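Local coordinates for protein putative TRAP PERIPLASMIC SOLUTE BINDING PROTEIN (Haemophilus influenzae, PDB 4PBQ) that binds L-gulonate and probably delivers such sugar acids in the periplasm to a TRAP transporter, at residues K48-I51 and E52-N56; I270-E273 and L274-D278; I75-G78 and L79-G82. All coordinates share one frame; numbering follows the deposited sequence.

How the contacts relate
All three contacts are local, each made by neighbouring turns of a single helix, and none touches another: the centres of contacts 1 and 3 lie about 23 Å apart, those of contacts 2 and 3 about 32 Å. Contacts 1 and 3 are partly buried and sit at the C-terminal ends of helices 38-54 and 72-81, whereas contact 2 is a surface contact within the long helix 248-281. That same helix also packs on contact 1, through Phe254, Ala257 and Leu260. The chemistry follows the setting: a direct lysine-glutamate salt bridge in contact 1, in contact 2 a lysine and a glutamate beyond salt-bridge distance, joined through a water, and in contact 3 an arginine that holds a sulfate.

Contact 1: K48-I51 and E52-N56; sequences KKTI and ENETN
The last turns of helix 38-54, the helix of the beta-alpha-beta unit formed with strands 25-30 and 59-64, carry an i to i+4 salt bridge between Lys48 and Glu52. Lys48 NZ lies 2.7 Å from Glu52 OE2 and meets it on the syn side, 23° out of the carboxylate plane. The lysine chain runs out extended and bends only at its last torsion (chi4 71°), which turns the ammonium onto the carboxylate, while CG and CE also lie against OE2. A water accepts from Lys48 NZ and donates to Glu52 OE1 at 2.7 Å, so both carboxylate oxygens are tied to the same ammonium, one directly and one through the water. Two residues on, Thr50 and Glu54 meet more loosely: the methyl CG2 of Thr50 is 3.8 Å from Glu54 OE2, and a second water donates to both Thr50 OG1 and that OE2. Thr50 OG1 is also bonded to the carbonyl of Tyr46, and Glu54 OE1 forms a salt bridge with Lys256.

The helix ends in a Schellman motif with Asn56, at positive phi, as its C' residue. Within this turn, next to Asn56, Thr55 OG1 donates to Ile51 O at 2.8 Å, arriving tilted out of the carbonyl plane. Its chi1 of 71° sets the hydroxyl between the backbone N and carbonyl carbon, facing back along the helix. Thr55 N reaches the same oxygen only weakly, at 3.1 Å, so the hydroxyl is probably the better of the two donors to that oxygen.

On the inner side, Ile51 packs against Tyr59 and Ile61 of strand 59-64 and against Phe254 and Ala257 of helix 248-281. Lys48 NZ and Glu52 OE2 bond to the backbone O and N of Ile61, so the salt bridge also fastens the helix to the strand that follows it.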
loop_
_atom_site.group_PDB
_atom_site.type_symbol
_atom_site.label_atom_id
_atom_site.label_comp_id
_atom_site.label_asym_id
_atom_site.label_seq_id
_atom_site.Cartn_x
_atom_site.Cartn_y
_atom_site.Cartn_z
ATOM N N LYS A 48 -3.795 -16.169 -10.716
ATOM C CA LYS A 48 -4.099 -16.399 -12.130
ATOM C C LYS A 48 -4.139 -17.886 -12.435
ATOM O O LYS A 48 -5.115 -18.388 -12.988
ATOM C CB LYS A 48 -3.026 -15.735 -12.993
ATOM C CG LYS A 48 -3.159 -15.977 -14.471
ATOM C CD LYS A 48 -2.066 -15.215 -15.217
ATOM C CE LYS A 48 -1.999 -15.582 -16.696
ATOM N NZ LYS A 48 -3.156 -15.059 -17.454
ATOM N N LYS A 49 -3.088 -18.601 -12.073
ATOM C CA LYS A 49 -3.055 -20.023 -12.392
ATOM C C LYS A 49 -4.189 -20.799 -11.749
ATOM O O LYS A 49 -4.786 -21.661 -12.380
ATOM C CB LYS A 49 -1.712 -20.647 -12.014
ATOM C CG LYS A 49 -0.663 -20.466 -13.059
ATOM C CD LYS A 49 0.608 -21.253 -12.738
ATOM C CE LYS A 49 1.715 -20.861 -13.704
ATOM N NZ LYS A 49 2.980 -21.580 -13.443
ATOM N N THR A 50 -4.467 -20.557 -10.474
ATOM C CA THR A 50 -5.535 -21.298 -9.811
ATOM C C THR A 50 -6.857 -21.098 -10.531
ATOM O O THR A 50 -7.573 -22.053 -10.833
ATOM C CB THR A 50 -5.689 -20.882 -8.330
ATOM O OG1 THR A 50 -4.494 -21.224 -7.619
ATOM C CG2 THR A 50 -6.896 -21.573 -7.686
ATOM N N ILE A 51 -7.200 -19.845 -10.788
ATOM C CA ILE A 51 -8.479 -19.557 -11.415
ATOM C C ILE A 51 -8.554 -20.153 -12.825
ATOM O O ILE A 51 -9.536 -20.826 -13.177
ATOM C CB ILE A 51 -8.740 -18.048 -11.446
ATOM C CG1 ILE A 51 -9.111 -17.571 -10.037
ATOM C CG2 ILE A 51 -9.873 -17.701 -12.399
ATOM C CD1 ILE A 51 -9.025 -16.036 -9.850
ATOM N N GLU A 52 -7.523 -19.934 -13.629
ATOM C CA GLU A 52 -7.604 -20.349 -15.035
ATOM C C GLU A 52 -7.656 -21.880 -15.121
ATOM O O GLU A 52 -8.423 -22.452 -15.905
ATOM C CB GLU A 52 -6.421 -19.760 -15.820
ATOM C CG GLU A 52 -6.504 -18.231 -15.922
ATOM C CD GLU A 52 -5.402 -17.590 -16.762
ATOM O OE1 GLU A 52 -4.445 -18.281 -17.176
ATOM O OE2 GLU A 52 -5.498 -16.366 -17.003
ATOM N N ASN A 53 -6.864 -22.559 -14.305
ATOM C CA ASN A 53 -6.895 -24.026 -14.321
ATOM C C ASN A 53 -8.166 -24.635 -13.737
ATOM O O ASN A 53 -8.757 -25.547 -14.314
ATOM C CB ASN A 53 -5.687 -24.600 -13.589
ATOM C CG ASN A 53 -4.406 -24.468 -14.381
ATOM O OD1 ASN A 53 -4.389 -24.671 -15.593
ATOM N ND2 ASN A 53 -3.316 -24.151 -13.691
ATOM N N GLU A 54 -8.577 -24.164 -12.575
ATOM C CA GLU A 54 -9.665 -24.798 -11.857
ATOM C C GLU A 54 -11.063 -24.376 -12.326
ATOM O O GLU A 54 -12.062 -24.925 -11.863
ATOM C CB GLU A 54 -9.456 -24.603 -10.354
ATOM C CG GLU A 54 -8.135 -25.223 -9.914
ATOM C CD GLU A 54 -7.859 -25.192 -8.417
ATOM O OE1 GLU A 54 -8.821 -25.071 -7.631
ATOM O OE2 GLU A 54 -6.655 -25.303 -8.045
ATOM N N THR A 55 -11.142 -23.427 -13.261
ATOM C CA THR A 55 -12.421 -23.099 -13.888
ATOM C C THR A 55 -12.463 -23.548 -15.346
ATOM O O THR A 55 -13.231 -23.016 -16.150
ATOM C CB THR A 55 -12.738 -21.588 -13.840
ATOM O OG1 THR A 55 -11.864 -20.862 -14.727
ATOM C CG2 THR A 55 -12.633 -21.058 -12.428
ATOM N N ASN A 56 -11.638 -24.524 -15.706
ATOM C CA ASN A 56 -11.667 -25.030 -17.077
ATOM C C ASN A 56 -11.459 -23.878 -18.064
ATOM O O ASN A 56 -12.043 -23.854 -19.148
ATOM C CB ASN A 56 -13.014 -25.715 -17.338
ATOM C CG ASN A 56 -13.086 -26.395 -18.710
ATOM O OD1 ASN A 56 -12.069 -26.800 -19.272
ATOM N ND2 ASN A 56 -14.302 -26.495 -19.255
HETATM O O HOH W 1 -3.158 -17.555 -19.495
HETATM O O HOH W 2 -4.599 -23.818 -6.451
#

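Contact 2: I270-E273 and L274-D278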
loop_
_atom_site.group_PDB
_atom_site.type_symbol
_atom_site.label_atom_id
_atom_site.label_comp_id
_atom_site.label_asym_id
_atom_site.label_seq_id
_atom_site.Cartn_x
_atom_site.Cartn_y
_atom_site.Cartn_z
ATOM N N ILE A 270 7.718 -10.665 2.760
ATOM C CA ILE A 270 8.600 -10.581 3.909
ATOM C C ILE A 270 10.024 -11.026 3.545
ATOM O O ILE A 270 11.001 -10.336 3.873
ATOM C CB ILE A 270 8.020 -11.367 5.098
ATOM C CG1 ILE A 270 6.757 -10.649 5.583
ATOM C CG2 ILE A 270 9.043 -11.505 6.230
ATOM C CD1 ILE A 270 5.860 -11.503 6.449
ATOM N N LYS A 271 10.137 -12.153 2.843
ATOM C CA LYS A 271 11.420 -12.688 2.410
ATOM C C LYS A 271 12.153 -11.727 1.483
ATOM O O LYS A 271 13.368 -11.488 1.645
ATOM C CB LYS A 271 11.199 -14.048 1.730
ATOM C CG LYS A 271 12.460 -14.721 1.175
ATOM C CD LYS A 271 12.088 -15.976 0.391
ATOM C CE LYS A 271 13.273 -16.527 -0.375
ATOM N NZ LYS A 271 14.324 -16.992 0.564
ATOM N N THR A 272 11.415 -11.183 0.518
ATOM C CA THR A 272 11.987 -10.344 -0.522
ATOM C C THR A 272 12.410 -8.997 0.050
ATOM O O THR A 272 13.438 -8.456 -0.329
ATOM C CB THR A 272 11.018 -10.159 -1.726
ATOM O OG1 THR A 272 10.719 -11.444 -2.300
ATOM C CG2 THR A 272 11.640 -9.325 -2.798
ATOM N N GLU A 273 11.645 -8.472 0.996
ATOM C CA GLU A 273 11.982 -7.173 1.577
ATOM C C GLU A 273 13.342 -7.225 2.279
ATOM O O GLU A 273 14.122 -6.276 2.199
ATOM C CB GLU A 273 10.893 -6.760 2.543
ATOM C CG GLU A 273 11.189 -5.489 3.288
ATOM C CD GLU A 273 10.025 -5.105 4.156
ATOM O OE1 GLU A 273 9.810 -5.811 5.176
ATOM O OE2 GLU A 273 9.302 -4.139 3.770
ATOM N N LEU A 274 13.622 -8.332 2.970
ATOM C CA LEU A 274 14.933 -8.529 3.602
ATOM C C LEU A 274 16.042 -8.550 2.550
ATOM O O LEU A 274 17.096 -7.942 2.757
ATOM C CB LEU A 274 14.978 -9.820 4.433
ATOM C CG LEU A 274 14.076 -9.899 5.661
ATOM C CD1 LEU A 274 14.128 -11.286 6.309
ATOM C CD2 LEU A 274 14.464 -8.833 6.689
ATOM N N GLU A 275 15.793 -9.208 1.414
ATOM C CA GLU A 275 16.778 -9.218 0.324
ATOM C C GLU A 275 17.032 -7.812 -0.185
ATOM O O GLU A 275 18.175 -7.425 -0.478
ATOM C CB GLU A 275 16.293 -10.059 -0.859
ATOM C CG GLU A 275 16.221 -11.534 -0.557
ATOM C CD GLU A 275 15.460 -12.309 -1.616
ATOM O OE1 GLU A 275 14.931 -11.707 -2.577
ATOM O OE2 GLU A 275 15.387 -13.534 -1.478
ATOM N N VAL A 276 15.951 -7.052 -0.321
ATOM C CA VAL A 276 16.043 -5.725 -0.905
ATOM C C VAL A 276 16.787 -4.785 0.023
ATOM O O VAL A 276 17.583 -3.950 -0.415
ATOM C CB VAL A 276 14.648 -5.188 -1.252
ATOM C CG1 VAL A 276 14.710 -3.706 -1.509
ATOM C CG2 VAL A 276 14.099 -5.937 -2.488
ATOM N N LYS A 277 16.552 -4.928 1.317
ATOM C CA LYS A 277 17.278 -4.118 2.291
ATOM C C LYS A 277 18.805 -4.354 2.180
ATOM O O LYS A 277 19.581 -3.422 2.210
ATOM C CB LYS A 277 16.779 -4.425 3.697
ATOM C CG LYS A 277 15.409 -3.814 4.017
ATOM C CD LYS A 277 14.959 -4.145 5.432
ATOM C CE LYS A 277 15.726 -3.330 6.471
ATOM N NZ LYS A 277 15.164 -3.510 7.846
ATOM N N ASP A 278 19.213 -5.606 2.040
ATOM C CA ASP A 278 20.615 -5.944 1.860
ATOM C C ASP A 278 21.159 -5.365 0.546
ATOM O O ASP A 278 22.260 -4.813 0.517
ATOM C CB ASP A 278 20.791 -7.455 1.876
ATOM C CG ASP A 278 22.254 -7.873 1.949
ATOM O OD1 ASP A 278 22.912 -7.518 2.945
ATOM O OD2 ASP A 278 22.732 -8.531 1.007
HETATM O O HOH W 3 15.974 -14.768 0.636
HETATM O O HOH W 4 12.591 -13.727 -2.480
#
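Glu275 reaches back along helix 248-281 toward Lys271 and Thr272, and its atoms from CB to the carboxylate all lie against residues of the preceding turn. CB lies 3.3 Å from Thr272 O. With CG anti to the carbonyl carbon (chi1 -68°), the chain turns back over the helix, and CG comes to 3.6 Å from Lys271 O. CD lies about equally far from Lys271 O and Thr272 CA. The carboxylate then divides: OE1 leans toward Thr272, 3.8 Å from its CA and a little farther from its methyl CG2, while OE2 faces the lysine and lies 3.8 Å from Lys271 CE.

The charged ends do not join directly. Lys271 NZ and Glu275 OE2 are 4.2 Å apart, beyond a salt bridge, and a water fills the link, accepting from NZ at 2.8 Å and donating to OE2. A second water donates to Thr272 OG1 and, weakly, to the same OE2. That threonine hydroxyl also bonds to the carbonyl of Leu268. Beneath these side chains the backbone bond from Glu275 N to Lys271 O is weak at 3.3 Å, whereas Val276 N to Thr272 O is firm.

Around the helix, Val276 and Thr272 pack on Met210, while Glu273 OE1 bonds to Asn112 ND2. The lysine-glutamate pair is thus an attraction relayed through water; it is probably modest, since the charged atoms stand apart and both side chains are exposed to solvent.

Contact 3: I75-G78 and L79-G82; sequences IVNG and LRNG. With SO4 (sulfate ion), chain E.
A sulfate ion, probably from the crystallisation liquor, is gripped by two nitrogens of the Arg80 guanidinium at the end of helix 72-81. Arg80 NH2 donates to sulfate O1 at 2.8 Å in a nearly straight bond (N-H...O 175°), and NH1 donates to O3 at 2.9 Å, with the sulfur in the plane of the guanidinium at its edge. NH1 has a second partner in that plane, a water that accepts from it and donates to Asn77 OD1 at 2.8 Å, linking the arginine to the residue three places earlier. The chain gets there by way of Val76: CG lies 3.2 Å from Val76 O, and a bend at chi3 (68°) then swings the guanidinium away from the helix. Its remaining nitrogen, NE, bonds to the carbonyl of Tyr134, so all three nitrogens are engaged and the group is fixed in its rotation.

On another side of the helix Ile75 CG2 meets Leu79 CD1 at 4.2 Å; Ile75 also packs on Thr89 of strand 86-89, and Leu79 on Ile136 of strand 136-151. Backbone bonds carry the helix to Asn81, whose N donates to Asn77 O at 3.0 Å. Gly82 N reaches Gly78 O only weakly, and Gly82 takes up positive phi (85°), backbone angles at which a CB would press on the preceding carbonyl oxygen. Asn81 OD1 bonds to Thr83 OG1, and its ND2 to a bound MES molecule.

Chemically, the helix end pairs a buried apolar side with a polar one whose arginine and asparagine can hold sulfate and sulfonate oxygens. Sulfate and MES both probably come from the crystallisation liquor; Tyr134 O at NE and the water at NH1 help hold the guanidinium where NH1 and NH2 can meet an anion, without implying a natural ligand.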
loop_
_atom_site.group_PDB
_atom_site.type_symbol
_atom_site.label_atom_id
_atom_site.label_comp_id
_atom_site.label_asym_id
_atom_site.label_seq_id
_atom_site.Cartn_x
_atom_site.Cartn_y
_atom_site.Cartn_z
ATOM N N ILE A 75 -7.098 3.051 -11.557
ATOM C CA ILE A 75 -7.458 1.664 -11.229
ATOM C C ILE A 75 -8.646 1.642 -10.265
ATOM O O ILE A 75 -9.617 0.932 -10.485
ATOM C CB ILE A 75 -6.274 0.869 -10.642
ATOM C CG1 ILE A 75 -5.064 0.924 -11.585
ATOM C CG2 ILE A 75 -6.705 -0.555 -10.341
ATOM C CD1 ILE A 75 -5.358 0.496 -13.003
ATOM N N VAL A 76 -8.589 2.436 -9.196
ATOM C CA VAL A 76 -9.734 2.519 -8.294
ATOM C C VAL A 76 -11.018 2.854 -9.060
ATOM O O VAL A 76 -12.048 2.177 -8.888
ATOM C CB VAL A 76 -9.517 3.559 -7.161
ATOM C CG1 VAL A 76 -10.788 3.656 -6.272
ATOM C CG2 VAL A 76 -8.365 3.183 -6.296
ATOM N N ASN A 77 -10.986 3.897 -9.886
ATOM C CA ASN A 77 -12.193 4.303 -10.620
ATOM C C ASN A 77 -12.674 3.242 -11.605
ATOM O O ASN A 77 -13.886 3.050 -11.785
ATOM C CB ASN A 77 -11.945 5.633 -11.289
ATOM C CG ASN A 77 -11.926 6.756 -10.266
ATOM O OD1 ASN A 77 -12.648 6.686 -9.271
ATOM N ND2 ASN A 77 -11.098 7.754 -10.481
ATOM N N GLY A 78 -11.724 2.564 -12.230
ATOM C CA GLY A 78 -12.063 1.487 -13.154
ATOM C C GLY A 78 -12.713 0.305 -12.451
ATOM O O GLY A 78 -13.625 -0.319 -12.997
ATOM N N LEU A 79 -12.262 -0.012 -11.239
ATOM C CA LEU A 79 -12.908 -1.056 -10.435
ATOM C C LEU A 79 -14.349 -0.647 -10.135
ATOM O O LEU A 79 -15.281 -1.437 -10.249
ATOM C CB LEU A 79 -12.140 -1.290 -9.127
ATOM C CG LEU A 79 -10.793 -1.991 -9.271
ATOM C CD1 LEU A 79 -9.938 -1.771 -8.021
ATOM C CD2 LEU A 79 -11.005 -3.490 -9.513
ATOM N N ARG A 80 -14.540 0.617 -9.787
ATOM C CA ARG A 80 -15.873 1.046 -9.414
ATOM C C ARG A 80 -16.849 1.057 -10.598
ATOM O O ARG A 80 -18.018 0.708 -10.432
ATOM C CB ARG A 80 -15.824 2.417 -8.755
ATOM C CG ARG A 80 -14.966 2.473 -7.497
ATOM C CD ARG A 80 -15.075 3.852 -6.857
ATOM N NE ARG A 80 -16.419 4.062 -6.338
ATOM C CZ ARG A 80 -16.888 5.239 -5.926
ATOM N NH1 ARG A 80 -16.109 6.328 -5.934
ATOM N NH2 ARG A 80 -18.140 5.324 -5.496
ATOM N N ASN A 81 -16.396 1.434 -11.790
ATOM C CA ASN A 81 -17.293 1.479 -12.940
ATOM C C ASN A 81 -17.310 0.201 -13.777
ATOM O O ASN A 81 -18.068 0.094 -14.743
ATOM C CB ASN A 81 -17.042 2.735 -13.812
ATOM C CG ASN A 81 -15.698 2.726 -14.526
ATOM O OD1 ASN A 81 -15.143 1.672 -14.841
ATOM N ND2 ASN A 81 -15.165 3.931 -14.802
ATOM N N GLY A 82 -16.467 -0.763 -13.413
ATOM C CA GLY A 82 -16.423 -2.045 -14.103
ATOM C C GLY A 82 -15.562 -2.146 -15.350
ATOM O O GLY A 82 -15.412 -3.238 -15.890
HETATM S S SO4 E . -18.822 8.988 -5.084
HETATM O O1 SO4 E . -19.247 7.709 -4.527
HETATM O O2 SO4 E . -19.787 9.397 -6.105
HETATM O O3 SO4 E . -17.493 8.909 -5.691
HETATM O O4 SO4 E . -18.769 9.973 -4.005
HETATM O O HOH W 5 -13.330 6.901 -6.548
#